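Local coordinates for putative signal recognition particle protein (Chaetomium thermophilum, PDB 5CK5) that probably serves as the GTP-binding beta subunit of the signal recognition particle receptor at the endoplasmic reticulum membrane, at residues L19-L24 with Y158-K163. Sequence-based numbering, arbitrary orientation.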
loop_
_atom_site.group_PDB
_atom_site.type_symbol
_atom_site.label_atom_id
_atom_site.label_comp_id
_atom_site.label_asym_id
_atom_site.label_seq_id
_atom_site.Cartn_x
_atom_site.Cartn_y
_atom_site.Cartn_z
ATOM N N LEU A 19 16.594 9.268 3.154
ATOM C CA LEU A 19 15.556 8.954 4.112
ATOM C C LEU A 19 14.810 7.714 3.656
ATOM O O LEU A 19 14.699 7.479 2.452
ATOM C CB LEU A 19 14.591 10.130 4.252
ATOM C CG LEU A 19 15.203 11.401 4.833
ATOM C CD1 LEU A 19 14.603 12.708 4.240
ATOM C CD2 LEU A 19 15.132 11.327 6.359
ATOM N N PRO A 20 14.287 6.913 4.602
ATOM C CA PRO A 20 13.543 5.737 4.130
ATOM C C PRO A 20 12.285 6.174 3.382
ATOM O O PRO A 20 11.774 7.266 3.623
ATOM C CB PRO A 20 13.193 4.982 5.410
ATOM C CG PRO A 20 13.357 5.958 6.524
ATOM C CD PRO A 20 14.234 7.084 6.066
ATOM N N SER A 21 11.784 5.345 2.479
ATOM C CA SER A 21 10.655 5.767 1.658
ATOM C C SER A 21 9.450 4.829 1.829
ATOM O O SER A 21 9.587 3.661 2.194
ATOM C CB SER A 21 11.070 5.878 0.180
ATOM O OG SER A 21 11.502 4.651 -0.382
ATOM N N VAL A 22 8.265 5.375 1.595
ATOM C CA VAL A 22 7.030 4.628 1.705
ATOM C C VAL A 22 6.420 4.498 0.339
ATOM O O VAL A 22 6.170 5.496 -0.320
ATOM C CB VAL A 22 6.030 5.310 2.640
ATOM C CG1 VAL A 22 4.772 4.502 2.717
ATOM C CG2 VAL A 22 6.628 5.475 4.010
ATOM N N LEU A 23 6.199 3.264 -0.092
ATOM C CA LEU A 23 5.604 3.027 -1.390
ATOM C C LEU A 23 4.110 3.297 -1.368
ATOM O O LEU A 23 3.349 2.695 -0.610
ATOM C CB LEU A 23 5.869 1.609 -1.873
ATOM C CG LEU A 23 5.908 1.561 -3.399
ATOM C CD1 LEU A 23 6.863 2.616 -3.922
ATOM C CD2 LEU A 23 6.290 0.176 -3.914
ATOM N N LEU A 24 3.722 4.256 -2.186
ATOM C CA LEU A 24 2.352 4.645 -2.343
ATOM C C LEU A 24 1.863 3.967 -3.606
ATOM O O LEU A 24 2.268 4.311 -4.716
ATOM C CB LEU A 24 2.243 6.164 -2.442
ATOM C CG LEU A 24 0.941 6.756 -2.941
ATOM C CD1 LEU A 24 -0.152 6.379 -1.979
ATOM C CD2 LEU A 24 1.080 8.255 -3.071
ATOM N N TYR A 158 20.596 7.697 -5.642
ATOM C CA TYR A 158 20.559 7.301 -4.231
ATOM C C TYR A 158 19.905 5.943 -4.004
ATOM O O TYR A 158 19.359 5.345 -4.922
ATOM C CB TYR A 158 19.813 8.349 -3.395
ATOM C CG TYR A 158 20.512 9.688 -3.283
ATOM C CD1 TYR A 158 20.581 10.556 -4.366
ATOM C CD2 TYR A 158 21.107 10.084 -2.092
ATOM C CE1 TYR A 158 21.219 11.777 -4.262
ATOM C CE2 TYR A 158 21.747 11.304 -1.981
ATOM C CZ TYR A 158 21.798 12.144 -3.070
ATOM O OH TYR A 158 22.435 13.356 -2.970
ATOM N N LYS A 159 19.926 5.490 -2.756
ATOM C CA LYS A 159 19.163 4.323 -2.322
ATOM C C LYS A 159 18.365 4.727 -1.108
ATOM O O LYS A 159 18.829 5.523 -0.291
ATOM C CB LYS A 159 20.026 3.105 -1.975
ATOM C CG LYS A 159 20.630 2.302 -3.119
ATOM C CD LYS A 159 19.549 1.459 -3.818
ATOM C CE LYS A 159 20.144 0.319 -4.664
ATOM N NZ LYS A 159 20.992 0.758 -5.810
ATOM N N SER A 160 17.144 4.207 -1.033
ATOM C CA SER A 160 16.226 4.518 0.043
ATOM C C SER A 160 15.642 3.220 0.597
ATOM O O SER A 160 15.043 2.427 -0.128
ATOM C CB SER A 160 15.140 5.464 -0.463
ATOM O OG SER A 160 14.610 6.248 0.585
ATOM N N LYS A 161 15.855 2.982 1.881
ATOM C CA LYS A 161 15.307 1.798 2.528
ATOM C C LYS A 161 13.783 1.787 2.479
ATOM O O LYS A 161 13.143 2.688 2.989
ATOM C CB LYS A 161 15.821 1.738 3.969
ATOM C CG LYS A 161 17.299 1.406 3.997
ATOM C CD LYS A 161 17.853 1.237 5.400
ATOM C CE LYS A 161 19.041 0.255 5.400
ATOM N NZ LYS A 161 19.599 -0.062 6.755
ATOM N N LEU A 162 13.199 0.768 1.861
ATOM C CA LEU A 162 11.756 0.680 1.835
ATOM C C LEU A 162 11.332 0.157 3.194
ATOM O O LEU A 162 11.718 -0.937 3.586
ATOM C CB LEU A 162 11.286 -0.222 0.696
ATOM C CG LEU A 162 9.786 -0.455 0.596
ATOM C CD1 LEU A 162 9.030 0.837 0.431
ATOM C CD2 LEU A 162 9.528 -1.358 -0.573
ATOM N N LYS A 163 10.569 0.957 3.925
ATOM C CA LYS A 163 10.225 0.606 5.290
ATOM C C LYS A 163 8.710 0.448 5.479
ATOM O O LYS A 163 8.252 -0.095 6.480
ATOM C CB LYS A 163 10.768 1.659 6.250
ATOM C CG LYS A 163 12.240 1.533 6.589
ATOM C CD LYS A 163 12.616 2.489 7.713
ATOM C CE LYS A 163 13.995 2.233 8.222
ATOM N NZ LYS A 163 14.200 0.818 8.598
#
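S21 and L162 form a parallel beta bridge, a compact example of how two strands far apart in sequence come together in one sheet. The S21 amide donates to K161 O over 3.0 Å, reaching the carbonyl from above its plane, 35° out. Two residues on, K163 N gives S21 O a weak bond of 3.4 Å, so S21 is held through both its N and its O. On one side of this pairing P20 lies against K163: its CB rests 3.4 Å from K163 CD, and the lysine aliphatic chain runs obliquely past the proline ring. CG of K163, anti to its carbonyl carbon (chi1 -80°), starts the chain toward that ring. Replacing K163 with an alanine would probably strip the hydrocarbon cover from the P20 ring and open a gap beside it. Further along, L162 CD1 packs 4.0 Å from L23 CB and also lies beside S21 O. S21 OG, buried here without a polar partner, sits beside S160 CB. The axes of strands 21-24 and 158-163 lie 59° apart. The pairing continues where L23 makes backbone hydrogen bonds with A164 and I166. Beyond this lies the P-loop of a GTPase-like fold, where the side chain of K32, which binds GDP, is about 9 Å from that of L23. Strand 21-25 lies in the sheet between strands 112-114 and 158-170, parallel to both, the latter also pairing antiparallel with strand 136-139, whose L137 touches S21.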